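Local coordinates for protein ectonucleotide pyrophosphatase/phosphodiesterase family member 5 (Mus musculus, PDB 5VEO) that probably hydrolyses phosphodiester bonds at a zinc site as a type I phosphodiesterase family member with restricted nucleotide hydrolysis, and here binds AMP in an inactivated form, at residues E13-V18 with I166-F170; Y63-L69 with W103-I109; W110-R115 with I132-T138; F149-V153 with K200-L204. The protein carries 1 engineered substitution. One frame throughout, in Å; residues are numbered along the deposited sequence.

Interaction 1: residues E13-V18 with I166-F170; sequences EQKVLV and INLGF
Val16 to Val18 run parallel to Leu168 to Phe170, with the axes of these short strands 4.7 Å apart and their directions differing by 12°. Three backbone bonds join them: Val16 N gives to Asn167 O and Gly169 N to Val16 O, each at 2.9 Å, and Val18 N to Gly169 O with an angle of 170° at the hydrogen. On one face of the sheet Val18 and Phe170 lie side by side and point the same way, Val18 CB 3.8 Å from Phe170 CD1, while Val16 CB meets Leu168 CD1 more loosely at 4.2 Å. Helices 359-366 and 109-115 pack on this face. On the other face Leu17 stands beside Gly169. With CG anti to the backbone N (chi1 173°), Leu17 bends CD1 back across the neighbouring strand, 3.5 Å from Gly169 O; helix 149-160 packs on Leu17 there. Ahead of the strands, the Glu13 side chain crosses that of Asn167 at about a right angle and its OE1 comes 3.9 Å from Asn167 CB, whereas the Asn167 amide is tied through OD1 to Asn113 ND2. Strand 16-21 is bordered by 168-173 and 218-222, an interior position in the helix-flanked, mixed central sheet characteristic of the alkaline phosphatase clan.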
loop_
_atom_site.group_PDB
_atom_site.type_symbol
_atom_site.label_atom_id
_atom_site.label_comp_id
_atom_site.label_asym_id
_atom_site.label_seq_id
_atom_site.Cartn_x
_atom_site.Cartn_y
_atom_site.Cartn_z
ATOM N N GLU A 13 -8.539 27.517 -1.801
ATOM C CA GLU A 13 -7.485 26.522 -1.940
ATOM C C GLU A 13 -7.772 25.265 -1.116
ATOM O O GLU A 13 -7.561 25.280 0.098
ATOM C CB GLU A 13 -6.139 27.097 -1.494
ATOM C CG GLU A 13 -5.004 26.205 -1.925
ATOM C CD GLU A 13 -3.835 26.201 -0.973
ATOM O OE1 GLU A 13 -4.052 26.060 0.248
ATOM O OE2 GLU A 13 -2.692 26.322 -1.453
ATOM N N GLN A 14 -8.206 24.173 -1.753
ATOM C CA GLN A 14 -8.512 22.979 -0.979
ATOM C C GLN A 14 -7.227 22.371 -0.417
ATOM O O GLN A 14 -6.136 22.487 -0.987
ATOM C CB GLN A 14 -9.246 21.907 -1.808
ATOM C CG GLN A 14 -10.698 22.192 -2.325
ATOM C CD GLN A 14 -11.798 22.239 -1.253
ATOM O OE1 GLN A 14 -11.722 21.578 -0.229
ATOM N NE2 GLN A 14 -12.841 23.021 -1.516
ATOM N N LYS A 15 -7.374 21.706 0.713
ATOM C CA LYS A 15 -6.290 21.011 1.380
ATOM C C LYS A 15 -6.705 19.566 1.552
ATOM O O LYS A 15 -7.897 19.276 1.677
ATOM C CB LYS A 15 -6.027 21.589 2.717
ATOM C CG LYS A 15 -5.615 23.057 2.616
ATOM C CD LYS A 15 -5.109 23.529 3.931
ATOM C CE LYS A 15 -6.195 23.558 4.991
ATOM N NZ LYS A 15 -6.752 24.926 5.201
ATOM N N VAL A 16 -5.712 18.685 1.601
ATOM C CA VAL A 16 -5.974 17.249 1.715
ATOM C C VAL A 16 -4.957 16.629 2.666
ATOM O O VAL A 16 -3.752 16.902 2.573
ATOM C CB VAL A 16 -5.896 16.555 0.345
ATOM C CG1 VAL A 16 -6.162 15.034 0.525
ATOM C CG2 VAL A 16 -6.871 17.139 -0.659
ATOM N N LEU A 17 -5.451 15.781 3.572
ATOM C CA LEU A 17 -4.628 14.927 4.420
ATOM C C LEU A 17 -4.993 13.483 4.109
ATOM O O LEU A 17 -6.145 13.104 4.306
ATOM C CB LEU A 17 -4.877 15.223 5.897
ATOM C CG LEU A 17 -4.206 14.298 6.899
ATOM C CD1 LEU A 17 -2.684 14.170 6.643
ATOM C CD2 LEU A 17 -4.480 14.732 8.305
ATOM N N VAL A 18 -4.028 12.713 3.604
ATOM C CA VAL A 18 -4.208 11.285 3.337
ATOM C C VAL A 18 -3.564 10.524 4.478
ATOM O O VAL A 18 -2.368 10.705 4.774
ATOM C CB VAL A 18 -3.597 10.869 1.992
ATOM C CG1 VAL A 18 -3.823 9.354 1.728
ATOM C CG2 VAL A 18 -4.153 11.703 0.860
ATOM N N ILE A 166 1.463 23.646 4.411
ATOM C CA ILE A 166 1.195 22.654 3.384
ATOM C C ILE A 166 -0.278 22.673 3.015
ATOM O O ILE A 166 -1.160 23.007 3.824
ATOM C CB ILE A 166 1.625 21.236 3.836
ATOM C CG1 ILE A 166 0.798 20.749 5.039
ATOM C CG2 ILE A 166 3.116 21.221 4.137
ATOM C CD1 ILE A 166 1.016 19.255 5.404
ATOM N N ASN A 167 -0.540 22.316 1.770
ATOM C CA ASN A 167 -1.895 22.003 1.343
ATOM C C ASN A 167 -2.140 20.512 1.261
ATOM O O ASN A 167 -3.291 20.113 1.082
ATOM C CB ASN A 167 -2.213 22.598 -0.030
ATOM C CG ASN A 167 -1.342 22.034 -1.132
ATOM O OD1 ASN A 167 -0.287 21.498 -0.875
ATOM N ND2 ASN A 167 -1.785 22.171 -2.373
ATOM N N LEU A 168 -1.086 19.699 1.344
ATOM C CA LEU A 168 -1.172 18.259 1.086
ATOM C C LEU A 168 -0.298 17.551 2.103
ATOM O O LEU A 168 0.921 17.784 2.160
ATOM C CB LEU A 168 -0.714 17.932 -0.331
ATOM C CG LEU A 168 -0.518 16.460 -0.657
ATOM C CD1 LEU A 168 -1.861 15.754 -0.526
ATOM C CD2 LEU A 168 0.049 16.320 -2.041
ATOM N N GLY A 169 -0.919 16.723 2.930
ATOM C CA GLY A 169 -0.213 15.962 3.942
ATOM C C GLY A 169 -0.447 14.465 3.801
ATOM O O GLY A 169 -1.500 14.025 3.328
ATOM N N PHE A 170 0.561 13.694 4.215
ATOM C CA PHE A 170 0.527 12.232 4.215
ATOM C C PHE A 170 0.936 11.744 5.592
ATOM O O PHE A 170 1.991 12.133 6.097
ATOM C CB PHE A 170 1.473 11.637 3.168
ATOM C CG PHE A 170 1.065 11.936 1.775
ATOM C CD1 PHE A 170 0.140 11.121 1.132
ATOM C CD2 PHE A 170 1.563 13.046 1.107
ATOM C CE1 PHE A 170 -0.273 11.391 -0.156
ATOM C CE2 PHE A 170 1.156 13.320 -0.192
ATOM C CZ PHE A 170 0.228 12.498 -0.820
HETATM O O HOH W 1 -2.361 25.307 2.943
#

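Interaction 2: residues Y63-L69 with W103-I109; sequences YTLVTGL and WEEATPI
Tyr63 OH donates to Trp103 O at 2.7 Å, tilted from the carbonyl plane, and the same oxygen takes a weak bond from Ala106 N within its own type I turn. The same tyrosine makes a T-shaped pair with Trp103: the indole edge meets the phenol face, centroids 4.9 Å apart and planes at 89°, with Trp103 CE3 3.6 Å from Tyr63 CE1. The methyl CG2 of Thr67 sits over the centre of the opposite face, so the ring is packed from both sides. Ala106 CB nestles among Tyr63 CE2, Thr67 CG2 and Leu69 CD1, the last 3.8 Å away. Farther along, Val66 CG2 meets Pro108 CB at 3.8 Å, and Ile109 N makes a weak, bent bond to Val66 O. Thr67 OG1 receives Leu69 N in an ST turn. The contact thus docks the C-terminal part of helix 58-67, whose start in active relatives bears the nucleophilic threonine, replaced by an engineered alanine here, onto the loop whose Pro108 occupies the N-cap position of helix 109-115.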
loop_
_atom_site.group_PDB
_atom_site.type_symbol
_atom_site.label_atom_id
_atom_site.label_comp_id
_atom_site.label_asym_id
_atom_site.label_seq_id
_atom_site.Cartn_x
_atom_site.Cartn_y
_atom_site.Cartn_z
ATOM N N TYR A 63 2.741 3.602 -3.458
ATOM C CA TYR A 63 3.194 4.400 -4.597
ATOM C C TYR A 63 2.079 4.556 -5.634
ATOM O O TYR A 63 1.972 5.615 -6.272
ATOM C CB TYR A 63 4.453 3.806 -5.217
ATOM C CG TYR A 63 5.382 4.840 -5.889
ATOM C CD1 TYR A 63 5.632 6.076 -5.299
ATOM C CD2 TYR A 63 6.043 4.540 -7.076
ATOM C CE1 TYR A 63 6.493 6.988 -5.884
ATOM C CE2 TYR A 63 6.912 5.458 -7.670
ATOM C CZ TYR A 63 7.121 6.681 -7.065
ATOM O OH TYR A 63 7.994 7.620 -7.601
ATOM N N THR A 64 1.211 3.549 -5.777
ATOM C CA THR A 64 0.028 3.717 -6.616
ATOM C C THR A 64 -0.845 4.867 -6.121
ATOM O O THR A 64 -1.383 5.637 -6.923
ATOM C CB THR A 64 -0.765 2.407 -6.671
ATOM O OG1 THR A 64 -0.053 1.484 -7.496
ATOM C CG2 THR A 64 -2.172 2.612 -7.254
ATOM N N LEU A 65 -1.002 5.006 -4.812
ATOM C CA LEU A 65 -1.878 6.050 -4.304
ATOM C C LEU A 65 -1.382 7.433 -4.687
ATOM O O LEU A 65 -2.191 8.351 -4.839
ATOM C CB LEU A 65 -2.007 5.941 -2.787
ATOM C CG LEU A 65 -2.749 4.708 -2.249
ATOM C CD1 LEU A 65 -2.898 4.784 -0.735
ATOM C CD2 LEU A 65 -4.103 4.504 -2.905
ATOM N N VAL A 66 -0.070 7.607 -4.844
ATOM C CA VAL A 66 0.500 8.931 -5.105
ATOM C C VAL A 66 0.965 9.094 -6.553
ATOM O O VAL A 66 1.521 10.152 -6.903
ATOM C CB VAL A 66 1.628 9.274 -4.114
ATOM C CG1 VAL A 66 1.084 9.283 -2.695
ATOM C CG2 VAL A 66 2.839 8.320 -4.225
ATOM N N THR A 67 0.670 8.118 -7.426
ATOM C CA THR A 67 0.957 8.203 -8.860
ATOM C C THR A 67 -0.226 7.874 -9.758
ATOM O O THR A 67 -0.219 8.290 -10.925
ATOM C CB THR A 67 2.104 7.261 -9.268
ATOM O OG1 THR A 67 1.708 5.898 -9.080
ATOM C CG2 THR A 67 3.381 7.544 -8.488
ATOM N N GLY A 68 -1.220 7.129 -9.274
ATOM C CA GLY A 68 -2.324 6.692 -10.104
ATOM C C GLY A 68 -1.963 5.605 -11.084
ATOM O O GLY A 68 -2.756 5.326 -11.994
ATOM N N LEU A 69 -0.801 4.974 -10.910
ATOM C CA LEU A 69 -0.272 4.003 -11.854
ATOM C C LEU A 69 -0.294 2.589 -11.291
ATOM O O LEU A 69 -0.134 2.370 -10.093
ATOM C CB LEU A 69 1.164 4.342 -12.226
ATOM C CG LEU A 69 1.356 5.620 -13.061
ATOM C CD1 LEU A 69 2.824 6.009 -13.079
ATOM C CD2 LEU A 69 0.829 5.406 -14.451
ATOM N N TRP A 103 12.627 4.464 -7.829
ATOM C CA TRP A 103 11.424 5.287 -7.739
ATOM C C TRP A 103 11.159 6.129 -8.981
ATOM O O TRP A 103 10.045 6.641 -9.149
ATOM C CB TRP A 103 11.550 6.225 -6.526
ATOM C CG TRP A 103 11.695 5.474 -5.246
ATOM C CD1 TRP A 103 12.848 4.977 -4.701
ATOM C CD2 TRP A 103 10.640 5.104 -4.361
ATOM N NE1 TRP A 103 12.570 4.322 -3.518
ATOM C CE2 TRP A 103 11.216 4.378 -3.296
ATOM C CE3 TRP A 103 9.260 5.306 -4.372
ATOM C CZ2 TRP A 103 10.458 3.886 -2.245
ATOM C CZ3 TRP A 103 8.509 4.806 -3.334
ATOM C CH2 TRP A 103 9.103 4.105 -2.288
ATOM N N GLU A 104 12.154 6.320 -9.832
ATOM C CA GLU A 104 12.105 7.391 -10.812
ATOM C C GLU A 104 11.440 6.993 -12.132
ATOM O O GLU A 104 11.454 7.786 -13.081
ATOM C CB GLU A 104 13.524 7.921 -11.020
ATOM C CG GLU A 104 13.935 8.745 -9.806
ATOM C CD GLU A 104 15.366 9.209 -9.809
ATOM O OE1 GLU A 104 16.239 8.565 -10.442
ATOM O OE2 GLU A 104 15.613 10.242 -9.161
ATOM N N GLU A 105 10.809 5.818 -12.212
ATOM C CA GLU A 105 9.958 5.551 -13.367
ATOM C C GLU A 105 8.632 6.290 -13.282
ATOM O O GLU A 105 7.878 6.300 -14.261
ATOM C CB GLU A 105 9.749 4.039 -13.528
ATOM C CG GLU A 105 11.090 3.353 -13.674
ATOM C CD GLU A 105 11.052 1.856 -13.814
ATOM O OE1 GLU A 105 12.148 1.282 -14.003
ATOM O OE2 GLU A 105 9.971 1.251 -13.757
ATOM N N ALA A 106 8.344 6.924 -12.147
ATOM C CA ALA A 106 7.147 7.729 -11.971
ATOM C C ALA A 106 7.516 8.959 -11.159
ATOM O O ALA A 106 8.661 9.118 -10.718
ATOM C CB ALA A 106 6.030 6.940 -11.280
ATOM N N THR A 107 6.529 9.826 -10.962
ATOM C CA THR A 107 6.683 11.049 -10.177
ATOM C C THR A 107 5.552 11.128 -9.161
ATOM O O THR A 107 4.380 11.278 -9.565
ATOM C CB THR A 107 6.676 12.275 -11.085
ATOM O OG1 THR A 107 7.805 12.213 -11.962
ATOM C CG2 THR A 107 6.734 13.559 -10.261
ATOM N N PRO A 108 5.835 11.049 -7.858
ATOM C CA PRO A 108 4.754 11.115 -6.868
ATOM C C PRO A 108 4.153 12.508 -6.782
ATOM O O PRO A 108 4.790 13.523 -7.093
ATOM C CB PRO A 108 5.445 10.726 -5.557
ATOM C CG PRO A 108 6.876 11.163 -5.767
ATOM C CD PRO A 108 7.152 10.884 -7.216
ATOM N N ILE A 109 2.905 12.540 -6.309
ATOM C CA ILE A 109 2.105 13.753 -6.364
ATOM C C ILE A 109 2.721 14.907 -5.562
ATOM O O ILE A 109 2.478 16.073 -5.877
ATOM C CB ILE A 109 0.669 13.442 -5.910
ATOM C CG1 ILE A 109 -0.231 14.622 -6.276
ATOM C CG2 ILE A 109 0.611 13.116 -4.420
ATOM C CD1 ILE A 109 -1.690 14.380 -5.995
#

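Interaction 3: residues W110-R115 with I132-T138; sequences WITNQR and IHDSFPT
Trp110 begins the contact by presenting one indole face to Pro137, whose CG lies 3.7 Å from the centroid of the five-membered ring and 12° off its normal, a CH-pi contact. With CG between the backbone N and the carbonyl carbon (chi1 52°), the indole also puts NE1 toward a water in the ring plane, which donates in turn to Ser135 O. Ile111 reaches forward with its tip: CD1 is 3.2 Å from Ile132 O and 3.9 Å from Ser135 CB, wedged against the type I' turn from Ile132 to Ser135. One turn of helix on from Trp110, Gln114 uses both ends of its amide. NE2 donates to Phe136 O at 2.9 Å, an almost straight bond with the oxygen close to the amide plane, while OE1 accepts Thr138 N at 3.0 Å from well above that plane (55°) and takes a further bond from Ser120 OG. The glutamine therefore spans Pro137, binding the residues before and after it. Arg115, extended from CG to NE, lays its guanidinium over Ile111 CG2 and gives an N-H from NH2 to a water that donates to His133 O. Helix 109-115 is thereby held to the loop linking strands 120-123 and 139-140; Trp110 touches Val66 and Ile132 touches Tyr63, both of helix 58-67, while Ile109 packs on strand 168-173.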
loop_
_atom_site.group_PDB
_atom_site.type_symbol
_atom_site.label_atom_id
_atom_site.label_comp_id
_atom_site.label_asym_id
_atom_site.label_seq_id
_atom_site.Cartn_x
_atom_site.Cartn_y
_atom_site.Cartn_z
ATOM N N TRP A 110 3.502 14.636 -4.520
ATOM C CA TRP A 110 4.060 15.775 -3.786
ATOM C C TRP A 110 5.006 16.606 -4.655
ATOM O O TRP A 110 5.080 17.836 -4.493
ATOM C CB TRP A 110 4.747 15.318 -2.498
ATOM C CG TRP A 110 5.761 14.238 -2.567
ATOM C CD1 TRP A 110 7.089 14.373 -2.863
ATOM C CD2 TRP A 110 5.564 12.854 -2.246
ATOM N NE1 TRP A 110 7.728 13.161 -2.765
ATOM C CE2 TRP A 110 6.812 12.206 -2.404
ATOM C CE3 TRP A 110 4.460 12.097 -1.862
ATOM C CZ2 TRP A 110 6.979 10.849 -2.163
ATOM C CZ3 TRP A 110 4.630 10.743 -1.644
ATOM C CH2 TRP A 110 5.865 10.135 -1.792
ATOM N N ILE A 111 5.701 15.973 -5.600
ATOM C CA ILE A 111 6.571 16.727 -6.502
ATOM C C ILE A 111 5.738 17.591 -7.437
ATOM O O ILE A 111 6.030 18.775 -7.630
ATOM C CB ILE A 111 7.495 15.775 -7.279
ATOM C CG1 ILE A 111 8.431 15.097 -6.285
ATOM C CG2 ILE A 111 8.283 16.512 -8.375
ATOM C CD1 ILE A 111 9.421 14.153 -6.914
ATOM N N THR A 112 4.675 17.020 -8.011
ATOM C CA THR A 112 3.784 17.785 -8.880
ATOM C C THR A 112 3.158 18.954 -8.131
ATOM O O THR A 112 3.104 20.081 -8.644
ATOM C CB THR A 112 2.713 16.852 -9.449
ATOM O OG1 THR A 112 3.356 15.813 -10.198
ATOM C CG2 THR A 112 1.733 17.586 -10.346
ATOM N N ASN A 113 2.719 18.708 -6.899
ATOM C CA ASN A 113 2.163 19.750 -6.047
ATOM C C ASN A 113 3.159 20.884 -5.835
ATOM O O ASN A 113 2.789 22.065 -5.870
ATOM C CB ASN A 113 1.781 19.125 -4.712
ATOM C CG ASN A 113 0.985 20.043 -3.829
ATOM O OD1 ASN A 113 -0.007 20.645 -4.249
ATOM N ND2 ASN A 113 1.386 20.115 -2.573
ATOM N N GLN A 114 4.416 20.536 -5.577
ATOM C CA GLN A 114 5.435 21.547 -5.301
ATOM C C GLN A 114 5.865 22.278 -6.564
ATOM O O GLN A 114 6.165 23.485 -6.510
ATOM C CB GLN A 114 6.597 20.863 -4.582
ATOM C CG GLN A 114 6.166 20.529 -3.144
ATOM C CD GLN A 114 6.907 19.378 -2.481
ATOM O OE1 GLN A 114 6.369 18.737 -1.557
ATOM N NE2 GLN A 114 8.155 19.145 -2.892
ATOM N N ARG A 115 5.858 21.599 -7.713
ATOM C CA ARG A 115 6.117 22.291 -8.973
ATOM C C ARG A 115 5.031 23.309 -9.293
ATOM O O ARG A 115 5.298 24.276 -10.022
ATOM C CB ARG A 115 6.245 21.281 -10.117
ATOM C CG ARG A 115 7.520 20.459 -10.038
ATOM C CD ARG A 115 7.654 19.429 -11.143
ATOM N NE ARG A 115 8.919 18.707 -11.004
ATOM C CZ ARG A 115 9.185 17.523 -11.546
ATOM N NH1 ARG A 115 8.270 16.887 -12.268
ATOM N NH2 ARG A 115 10.372 16.965 -11.354
ATOM N N ILE A 132 13.661 11.740 -4.922
ATOM C CA ILE A 132 13.062 11.288 -6.172
ATOM C C ILE A 132 13.089 12.458 -7.142
ATOM O O ILE A 132 12.546 13.527 -6.844
ATOM C CB ILE A 132 11.628 10.768 -5.967
ATOM C CG1 ILE A 132 11.618 9.620 -4.944
ATOM C CG2 ILE A 132 11.029 10.301 -7.290
ATOM C CD1 ILE A 132 10.200 9.202 -4.493
ATOM N N HIS A 133 13.708 12.259 -8.300
ATOM C CA HIS A 133 13.936 13.347 -9.251
ATOM C C HIS A 133 14.521 14.575 -8.546
ATOM O O HIS A 133 14.098 15.711 -8.763
ATOM C CB HIS A 133 12.645 13.708 -9.990
ATOM C CG HIS A 133 12.029 12.563 -10.732
ATOM N ND1 HIS A 133 12.696 11.872 -11.721
ATOM C CD2 HIS A 133 10.807 11.988 -10.630
ATOM C CE1 HIS A 133 11.912 10.915 -12.191
ATOM N NE2 HIS A 133 10.759 10.969 -11.551
ATOM N N ASP A 134 15.503 14.326 -7.685
ATOM C CA ASP A 134 16.216 15.353 -6.920
ATOM C C ASP A 134 15.319 16.124 -5.952
ATOM O O ASP A 134 15.668 17.236 -5.539
ATOM C CB ASP A 134 16.933 16.347 -7.848
ATOM C CG ASP A 134 18.160 15.753 -8.495
ATOM O OD1 ASP A 134 18.596 14.667 -8.073
ATOM O OD2 ASP A 134 18.710 16.385 -9.421
ATOM N N SER A 135 14.182 15.555 -5.533
ATOM C CA SER A 135 13.215 16.294 -4.735
ATOM C C SER A 135 12.708 15.438 -3.592
ATOM O O SER A 135 12.641 14.208 -3.695
ATOM C CB SER A 135 11.988 16.738 -5.536
ATOM O OG SER A 135 12.329 17.568 -6.620
ATOM N N PHE A 136 12.342 16.119 -2.516
ATOM C CA PHE A 136 11.648 15.583 -1.356
ATOM C C PHE A 136 10.343 16.344 -1.191
ATOM O O PHE A 136 10.179 17.437 -1.750
ATOM C CB PHE A 136 12.471 15.763 -0.069
ATOM C CG PHE A 136 13.736 14.950 -0.005
ATOM C CD1 PHE A 136 13.727 13.650 0.479
ATOM C CD2 PHE A 136 14.938 15.508 -0.379
ATOM C CE1 PHE A 136 14.900 12.917 0.558
ATOM C CE2 PHE A 136 16.112 14.780 -0.307
ATOM C CZ PHE A 136 16.096 13.490 0.158
ATOM N N PRO A 137 9.404 15.821 -0.401
ATOM C CA PRO A 137 8.335 16.681 0.121
ATOM C C PRO A 137 8.938 17.892 0.830
ATOM O O PRO A 137 10.011 17.810 1.431
ATOM C CB PRO A 137 7.586 15.767 1.099
ATOM C CG PRO A 137 7.976 14.360 0.696
ATOM C CD PRO A 137 9.414 14.510 0.270
ATOM N N THR A 138 8.226 19.016 0.765
ATOM C CA THR A 138 8.692 20.242 1.424
ATOM C C THR A 138 9.088 19.982 2.868
ATOM O O THR A 138 10.134 20.455 3.339
ATOM C CB THR A 138 7.602 21.300 1.383
ATOM O OG1 THR A 138 7.095 21.396 0.052
ATOM C CG2 THR A 138 8.157 22.667 1.867
HETATM O O HOH W 2 10.498 12.519 -2.803
HETATM O O HOH W 3 11.965 17.272 -9.208
#

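Interaction 4: residues F149-V153 with K200-L204; sequences FEDRV and KLGYL
Phe149 slides its ring under the aliphatic chain of Lys200, the two side chains passing in opposite directions. Lys200 CB lies over the ring face, 3.9 Å from the centroid and 26° off the normal, and Lys200 CE reaches Phe149 CB at 3.6 Å. Val153 CG2, a turn along the same helix, backs the opposite face, and the edge-to-face ring of Trp173 adds to the phenylalanine's surroundings. The ring reaches this place because CG is anti to the backbone N (chi1 -177°), which directs it at the other helix; its CE1 ends 3.3 Å from Lys200 O. The segments 149-153 and 200-204 of helices 149-160 and 190-210 cross at -27°, their axes 10.5 Å apart, as neighbouring layer helices of an alpha/beta fold: Val153 rests on Leu171 of strand 168-173 and Leu204 on Leu219 of strand 218-222. Toward the outside, Glu150 crosses Tyr203 at about a right angle and sets CG over the phenol face, 3.8 Å from its centroid. A water at the edge of that ring, in its plane, bonds to both Tyr203 OH and Glu150 O. The lysine's ammonium forms its salt bridge with Asp196; Glu150 OE2 stays 4.3 Å from Lys200 NZ and is reached through a second water, which accepts from NZ and donates to OE2. Nearer the sheet, Val153 CG1 fits between Tyr203 CE2 and Leu204 CD1, at 4.0 and 3.9 Å.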
loop_
_atom_site.group_PDB
_atom_site.type_symbol
_atom_site.label_atom_id
_atom_site.label_comp_id
_atom_site.label_asym_id
_atom_site.label_seq_id
_atom_site.Cartn_x
_atom_site.Cartn_y
_atom_site.Cartn_z
ATOM N N PHE A 149 2.388 7.725 17.158
ATOM C CA PHE A 149 1.336 8.269 16.316
ATOM C C PHE A 149 1.060 9.723 16.665
ATOM O O PHE A 149 0.889 10.565 15.774
ATOM C CB PHE A 149 0.068 7.449 16.486
ATOM C CG PHE A 149 -1.033 7.894 15.610
ATOM C CD1 PHE A 149 -2.069 8.664 16.115
ATOM C CD2 PHE A 149 -1.033 7.565 14.269
ATOM C CE1 PHE A 149 -3.102 9.071 15.294
ATOM C CE2 PHE A 149 -2.061 7.976 13.445
ATOM C CZ PHE A 149 -3.088 8.737 13.955
ATOM N N GLU A 150 1.040 10.037 17.961
ATOM C CA GLU A 150 0.741 11.391 18.410
ATOM C C GLU A 150 1.800 12.377 17.929
ATOM O O GLU A 150 1.480 13.515 17.554
ATOM C CB GLU A 150 0.614 11.398 19.934
ATOM C CG GLU A 150 -0.573 10.554 20.472
ATOM C CD GLU A 150 -0.401 9.036 20.333
ATOM O OE1 GLU A 150 0.760 8.551 20.292
ATOM O OE2 GLU A 150 -1.456 8.329 20.251
ATOM N N ASP A 151 3.061 11.949 17.890
ATOM C CA ASP A 151 4.108 12.834 17.380
ATOM C C ASP A 151 3.981 13.027 15.873
ATOM O O ASP A 151 4.259 14.116 15.351
ATOM C CB ASP A 151 5.481 12.277 17.743
ATOM C CG ASP A 151 5.873 12.588 19.183
ATOM O OD1 ASP A 151 5.218 13.447 19.796
ATOM O OD2 ASP A 151 6.839 11.985 19.698
ATOM N N ARG A 152 3.587 11.970 15.149
ATOM C CA ARG A 152 3.359 12.108 13.715
ATOM C C ARG A 152 2.226 13.080 13.443
ATOM O O ARG A 152 2.337 13.945 12.564
ATOM C CB ARG A 152 3.055 10.740 13.090
ATOM C CG ARG A 152 4.201 9.776 13.219
ATOM C CD ARG A 152 3.877 8.384 12.651
ATOM N NE ARG A 152 4.714 7.363 13.278
ATOM C CZ ARG A 152 4.979 6.159 12.758
ATOM N NH1 ARG A 152 4.521 5.810 11.564
ATOM N NH2 ARG A 152 5.747 5.306 13.422
ATOM N N VAL A 153 1.126 12.957 14.197
ATOM C CA VAL A 153 0.004 13.882 14.065
ATOM C C VAL A 153 0.455 15.306 14.365
ATOM O O VAL A 153 0.083 16.257 13.663
ATOM C CB VAL A 153 -1.139 13.448 14.990
ATOM C CG1 VAL A 153 -2.204 14.522 15.095
ATOM C CG2 VAL A 153 -1.741 12.155 14.451
ATOM N N LYS A 200 -6.945 6.132 17.841
ATOM C CA LYS A 200 -5.965 7.034 17.232
ATOM C C LYS A 200 -6.608 7.926 16.180
ATOM O O LYS A 200 -6.289 9.115 16.087
ATOM C CB LYS A 200 -4.826 6.229 16.628
ATOM C CG LYS A 200 -3.892 5.705 17.699
ATOM C CD LYS A 200 -2.807 4.862 17.121
ATOM C CE LYS A 200 -1.675 4.696 18.118
ATOM N NZ LYS A 200 -2.106 4.131 19.417
ATOM N N LEU A 201 -7.537 7.383 15.396
ATOM C CA LEU A 201 -8.277 8.227 14.475
ATOM C C LEU A 201 -9.035 9.309 15.237
ATOM O O LEU A 201 -9.068 10.474 14.819
ATOM C CB LEU A 201 -9.223 7.368 13.632
ATOM C CG LEU A 201 -10.102 8.110 12.625
ATOM C CD1 LEU A 201 -9.267 8.947 11.641
ATOM C CD2 LEU A 201 -11.035 7.138 11.919
ATOM N N GLY A 202 -9.630 8.942 16.372
ATOM C CA GLY A 202 -10.297 9.930 17.213
ATOM C C GLY A 202 -9.359 11.019 17.702
ATOM O O GLY A 202 -9.726 12.197 17.741
ATOM N N TYR A 203 -8.134 10.641 18.067
ATOM C CA TYR A 203 -7.118 11.616 18.447
ATOM C C TYR A 203 -6.826 12.591 17.306
ATOM O O TYR A 203 -6.742 13.811 17.508
ATOM C CB TYR A 203 -5.849 10.873 18.862
ATOM C CG TYR A 203 -4.738 11.782 19.301
ATOM C CD1 TYR A 203 -4.650 12.206 20.620
ATOM C CD2 TYR A 203 -3.783 12.232 18.402
ATOM C CE1 TYR A 203 -3.629 13.030 21.035
ATOM C CE2 TYR A 203 -2.747 13.076 18.815
ATOM C CZ TYR A 203 -2.689 13.472 20.127
ATOM O OH TYR A 203 -1.684 14.299 20.549
ATOM N N LEU A 204 -6.660 12.066 16.095
ATOM C CA LEU A 204 -6.423 12.915 14.934
ATOM C C LEU A 204 -7.586 13.876 14.711
ATOM O O LEU A 204 -7.388 15.071 14.469
ATOM C CB LEU A 204 -6.194 12.041 13.696
ATOM C CG LEU A 204 -6.086 12.789 12.364
ATOM C CD1 LEU A 204 -4.932 13.805 12.374
ATOM C CD2 LEU A 204 -5.939 11.805 11.214
HETATM O O HOH W 4 -0.259 15.344 18.534
HETATM O O HOH W 5 -1.669 6.064 21.442
#

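In the fold
Phe170 of interaction 1 is the meeting point of three contacts: its CE1 lies 3.6 Å from Val66 CG1 and its CZ 3.7 Å from Ile109 CG2, both of interaction 2, while its CE2 lies 3.9 Å from Trp110 CE3 of interaction 3. Interactions 2 and 3, with centres 11 Å apart, are further joined by His133 NE2 to Ala106 O at 2.9 Å, a probable hydrogen bond. Interaction 4 meets interaction 1 through Leu17 CD2 and Leu204 CD1, 4.2 Å apart, but its nearest atoms are about 14 Å from interaction 2. Bound AMP lies about 7 Å from the Trp103 side chain and about 12 Å from that of Phe170; Val18's is about 13 Å from zinc.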